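Dihydrodipicolinate synthase (Methanocaldococcus jannaschii DSM 2661, PDB 2YXG) probably catalyses the condensation of pyruvate with aspartate semialdehyde to 4-hydroxy-tetrahydrodipicolinate, a step of lysine biosynthesis, as a Schiff-base-forming homotetramer. Local coordinates at residues 211-214 and 215-219; 81-84 and 85-89. One frame throughout, in Å; residues are numbered along the deposited sequence.

Interaction 1 (211-214 and 215-219); sequences EFVE and MVNYA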
loop_
_atom_site.group_PDB
_atom_site.type_symbol
_atom_site.label_atom_id
_atom_site.label_comp_id
_atom_site.label_asym_id
_atom_site.label_seq_id
_atom_site.Cartn_x
_atom_site.Cartn_y
_atom_site.Cartn_z
ATOM N N GLU A 211 26.449 -22.366 -4.388
ATOM C CA GLU A 211 25.097 -22.822 -4.607
ATOM C C GLU A 211 24.278 -21.847 -5.455
ATOM O O GLU A 211 23.597 -22.245 -6.417
ATOM C CB GLU A 211 24.451 -23.078 -3.249
ATOM C CG GLU A 211 25.148 -24.177 -2.411
ATOM C CD GLU A 211 26.373 -23.702 -1.596
ATOM O OE1 GLU A 211 26.952 -22.593 -1.809
ATOM O OE2 GLU A 211 26.804 -24.491 -0.729
ATOM N N PHE A 212 24.347 -20.565 -5.110
ATOM C CA PHE A 212 23.668 -19.559 -5.906
ATOM C C PHE A 212 24.158 -19.486 -7.360
ATOM O O PHE A 212 23.353 -19.495 -8.245
ATOM C CB PHE A 212 23.729 -18.178 -5.230
ATOM C CG PHE A 212 22.393 -17.481 -5.210
ATOM C CD1 PHE A 212 21.278 -18.126 -4.644
ATOM C CD2 PHE A 212 22.228 -16.231 -5.797
ATOM C CE1 PHE A 212 20.021 -17.533 -4.649
ATOM C CE2 PHE A 212 20.951 -15.620 -5.805
ATOM C CZ PHE A 212 19.863 -16.282 -5.225
ATOM N N VAL A 213 25.466 -19.437 -7.587
ATOM C CA VAL A 213 26.016 -19.512 -8.943
ATOM C C VAL A 213 25.466 -20.705 -9.710
ATOM O O VAL A 213 25.076 -20.612 -10.887
ATOM C CB VAL A 213 27.570 -19.585 -8.924
ATOM C CG1 VAL A 213 28.111 -20.201 -10.223
ATOM C CG2 VAL A 213 28.165 -18.185 -8.558
ATOM N N GLU A 214 25.420 -21.845 -9.058
ATOM C CA GLU A 214 24.980 -22.974 -9.816
ATOM C C GLU A 214 23.457 -22.940 -10.058
ATOM O O GLU A 214 23.010 -23.304 -11.158
ATOM C CB GLU A 214 25.568 -24.274 -9.269
ATOM C CG GLU A 214 24.848 -24.946 -8.183
ATOM C CD GLU A 214 25.399 -26.422 -7.971
ATOM O OE1 GLU A 214 26.626 -26.558 -7.563
ATOM O OE2 GLU A 214 24.601 -27.405 -8.240
ATOM N N MET A 215 22.680 -22.387 -9.109
ATOM C CA MET A 215 21.226 -22.289 -9.326
ATOM C C MET A 215 20.967 -21.361 -10.522
ATOM O O MET A 215 20.164 -21.661 -11.392
ATOM C CB MET A 215 20.515 -21.689 -8.102
ATOM C CG MET A 215 18.969 -21.589 -8.264
ATOM S SD MET A 215 18.272 -20.531 -6.991
ATOM C CE MET A 215 18.623 -18.927 -7.756
ATOM N N VAL A 216 21.678 -20.235 -10.541
ATOM C CA VAL A 216 21.591 -19.262 -11.600
ATOM C C VAL A 216 22.012 -19.802 -12.973
ATOM O O VAL A 216 21.317 -19.620 -13.942
ATOM C CB VAL A 216 22.335 -17.937 -11.167
ATOM C CG1 VAL A 216 22.415 -16.936 -12.294
ATOM C CG2 VAL A 216 21.534 -17.284 -10.039
ATOM N N ASN A 217 23.141 -20.501 -13.036
ATOM C CA ASN A 217 23.560 -21.173 -14.286
ATOM C C ASN A 217 22.512 -22.166 -14.768
ATOM O O ASN A 217 22.261 -22.247 -15.978
ATOM C CB ASN A 217 24.906 -21.869 -14.121
ATOM C CG ASN A 217 26.073 -20.891 -14.116
ATOM O OD1 ASN A 217 25.975 -19.778 -14.635
ATOM N ND2 ASN A 217 27.187 -21.309 -13.533
ATOM N N TYR A 218 21.875 -22.912 -13.849
ATOM C CA TYR A 218 20.770 -23.813 -14.299
ATOM C C TYR A 218 19.604 -23.018 -14.892
ATOM O O TYR A 218 19.072 -23.376 -15.943
ATOM C CB TYR A 218 20.208 -24.701 -13.171
ATOM C CG TYR A 218 21.080 -25.844 -12.773
ATOM C CD1 TYR A 218 21.652 -26.686 -13.735
ATOM C CD2 TYR A 218 21.325 -26.105 -11.411
ATOM C CE1 TYR A 218 22.480 -27.746 -13.350
ATOM C CE2 TYR A 218 22.132 -27.170 -11.011
ATOM C CZ TYR A 218 22.708 -27.991 -11.964
ATOM O OH TYR A 218 23.509 -29.075 -11.534
ATOM N N ALA A 219 19.182 -21.967 -14.182
ATOM C CA ALA A 219 18.094 -21.134 -14.660
ATOM C C ALA A 219 18.476 -20.444 -15.980
ATOM O O ALA A 219 17.627 -20.328 -16.868
ATOM C CB ALA A 219 17.663 -20.105 -13.587
HETATM O O HOH W 1 25.788 -18.007 -12.217
#
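M215 runs out extended through its first two torsions and then bends at chi3 (81°), which lays its methyl CE over one face of the F212 ring, three residues back along the same helix. The CE atom sits 4.1 Å from the ring centroid of F212 and 28° off the normal, the geometry of a CH-pi contact. The sulfur approaches more obliquely, with SD of M215 5.0 Å from the F212 centroid, so this is a Met-aromatic pair made chiefly through the methyl. V200 of strand 199-202 and L234 of helix 224-240 also touch the ring, placing the pair between that strand and that helix.

On the neighbouring flank of the helix, E214 and Y218 run alongside each other. The first torsion of E214 sets CG between its backbone N and carbonyl carbon, and the extended chain then brings OE2 to 3.7 Å from CE2 of Y218, with carboxylate and ring planes 74° apart. The ring carbon CD2 of Y218 lies 3.3 Å from the carbonyl O of E214. Replacing Y218 by an alanine is likely to leave the E214 carboxylate without its flanking ring and to uncover one side of the E214 carbonyl.

On the more open side, N217 N donates to V213 O at 2.9 Å. A water donates to the same V213 O at 3.0 Å, and weakly to N217 OD1, linking the asparagine to the backbone. The chemistry thus changes round the helix: sulfur and aromatic carbon are sandwiched between strand 199-202 and helix 224-240, the E214-Y218 pair borders helix 224-240, and amide and water meet on the more open side.

Interaction 2 (81-84 and 85-89); sequences TEEA and IELSV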
loop_
_atom_site.group_PDB
_atom_site.type_symbol
_atom_site.label_atom_id
_atom_site.label_comp_id
_atom_site.label_asym_id
_atom_site.label_seq_id
_atom_site.Cartn_x
_atom_site.Cartn_y
_atom_site.Cartn_z
ATOM N N THR A 81 22.460 14.766 -7.304
ATOM C CA THR A 81 23.048 14.490 -8.640
ATOM C C THR A 81 24.558 14.818 -8.727
ATOM O O THR A 81 25.346 14.058 -9.283
ATOM C CB THR A 81 22.268 15.184 -9.747
ATOM O OG1 THR A 81 20.872 14.850 -9.602
ATOM C CG2 THR A 81 22.731 14.732 -11.179
ATOM N N GLU A 82 24.964 15.925 -8.119
ATOM C CA GLU A 82 26.367 16.345 -8.129
ATOM C C GLU A 82 27.247 15.293 -7.474
ATOM O O GLU A 82 28.341 15.009 -7.947
ATOM C CB GLU A 82 26.526 17.731 -7.430
ATOM C CG GLU A 82 27.953 18.315 -7.443
ATOM C CD GLU A 82 28.111 19.613 -6.557
ATOM O OE1 GLU A 82 27.174 20.452 -6.474
ATOM O OE2 GLU A 82 29.187 19.801 -5.942
ATOM N N GLU A 83 26.771 14.730 -6.367
ATOM C CA GLU A 83 27.521 13.701 -5.688
ATOM C C GLU A 83 27.516 12.401 -6.468
ATOM O O GLU A 83 28.524 11.656 -6.422
ATOM C CB GLU A 83 27.020 13.514 -4.244
ATOM C CG GLU A 83 27.679 12.340 -3.533
ATOM C CD GLU A 83 27.215 12.119 -2.087
ATOM O OE1 GLU A 83 26.005 11.828 -1.854
ATOM O OE2 GLU A 83 28.089 12.180 -1.166
ATOM N N ALA A 84 26.413 12.096 -7.186
ATOM C CA ALA A 84 26.363 10.835 -7.996
ATOM C C ALA A 84 27.434 10.884 -9.124
ATOM O O ALA A 84 28.163 9.915 -9.366
ATOM C CB ALA A 84 24.886 10.538 -8.587
ATOM N N ILE A 85 27.568 12.047 -9.750
ATOM C CA ILE A 85 28.612 12.329 -10.751
ATOM C C ILE A 85 30.030 12.118 -10.200
ATOM O O ILE A 85 30.815 11.329 -10.703
ATOM C CB ILE A 85 28.454 13.782 -11.281
ATOM C CG1 ILE A 85 27.190 13.899 -12.159
ATOM C CG2 ILE A 85 29.715 14.263 -12.071
ATOM C CD1 ILE A 85 26.715 15.405 -12.361
ATOM N N GLU A 86 30.314 12.803 -9.107
ATOM C CA GLU A 86 31.547 12.662 -8.409
ATOM C C GLU A 86 31.894 11.209 -8.091
ATOM O O GLU A 86 33.015 10.781 -8.409
ATOM C CB GLU A 86 31.469 13.487 -7.148
ATOM C CG GLU A 86 32.799 13.922 -6.647
ATOM C CD GLU A 86 32.725 14.434 -5.195
ATOM O OE1 GLU A 86 31.764 15.221 -4.884
ATOM O OE2 GLU A 86 33.625 14.047 -4.382
ATOM N N LEU A 87 30.962 10.444 -7.494
ATOM C CA LEU A 87 31.225 9.038 -7.165
ATOM C C LEU A 87 31.489 8.192 -8.413
ATOM O O LEU A 87 32.297 7.266 -8.388
ATOM C CB LEU A 87 30.070 8.384 -6.339
ATOM C CG LEU A 87 29.875 8.903 -4.897
ATOM C CD1 LEU A 87 28.542 8.471 -4.287
ATOM C CD2 LEU A 87 31.025 8.436 -4.003
ATOM N N SER A 88 30.781 8.517 -9.488
ATOM C CA SER A 88 30.876 7.774 -10.743
ATOM C C SER A 88 32.222 8.007 -11.416
ATOM O O SER A 88 32.865 7.067 -11.879
ATOM C CB SER A 88 29.737 8.193 -11.693
ATOM O OG SER A 88 28.456 7.935 -11.090
ATOM N N VAL A 89 32.611 9.280 -11.477
ATOM C CA VAL A 89 33.903 9.681 -12.036
ATOM C C VAL A 89 35.020 8.998 -11.242
ATOM O O VAL A 89 35.978 8.450 -11.829
ATOM C CB VAL A 89 34.055 11.213 -12.033
ATOM C CG1 VAL A 89 35.567 11.647 -12.251
ATOM C CG2 VAL A 89 33.125 11.833 -13.095
#
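S88 grips the carbonyl of A84 twice. Its backbone N donates to A84 O at 3.0 Å, the usual i to i+4 helix bond, while its hydroxyl OG donates to the same A84 O at only 2.6 Å. The torsion that folds OG back beside the backbone N (chi1 -59°) makes this second bond possible. The two donors reach the oxygen from opposite faces of the carbonyl plane, OG lying 38° out of it, so the buried hydroxyl is satisfied within its own helix.

Two looser aliphatic contacts accompany this grip. CD1 of L87 rests 4.0 Å from CG of E83, the two side chains lying alongside one another, and CD1 of I85 comes only to 4.2 Å from CG2 of T81. The acidic side is looser still: OE2 of E82 and OE1 of E86 stand 5.4 Å apart without contact, and their like charges would probably disfavour a closer approach. E83 turns its carboxylate to S78 through a hydrogen bond, and E86 makes a weak one to H52.

The buried side is covered by helix 111-124, where H117 meets T81 and A84 and V121 meets S88, and by A76, which meets L87 and S88; T81 also packs on L266 of the second subunit. Helix 81-94 is the helical connection of the beta-alpha-beta unit between the parallel strands 71-75 and 98-102 of the TIM barrel.

How the interactions relate
From the N terminus, the chain first meets interaction 2, in helix 81-94 between strands 71-75 and 98-102, and much later interaction 1, in helix 209-221, which follows strand 199-202 and leads into helix 224-240. Each joins residues three or four apart, so neither closes a loop larger than a helical turn, and the two stand in series without nesting or crossing. Interactions 1 and 2 lie on opposite sides of the chain's centre, with their centres 34 Å apart and their nearest atoms about 25 Å apart. Interaction 2 belongs to the third strand-helix step of the barrel and borders the second subunit; interaction 1 lies beyond the eighth strand, against helices 189-194 and 224-240.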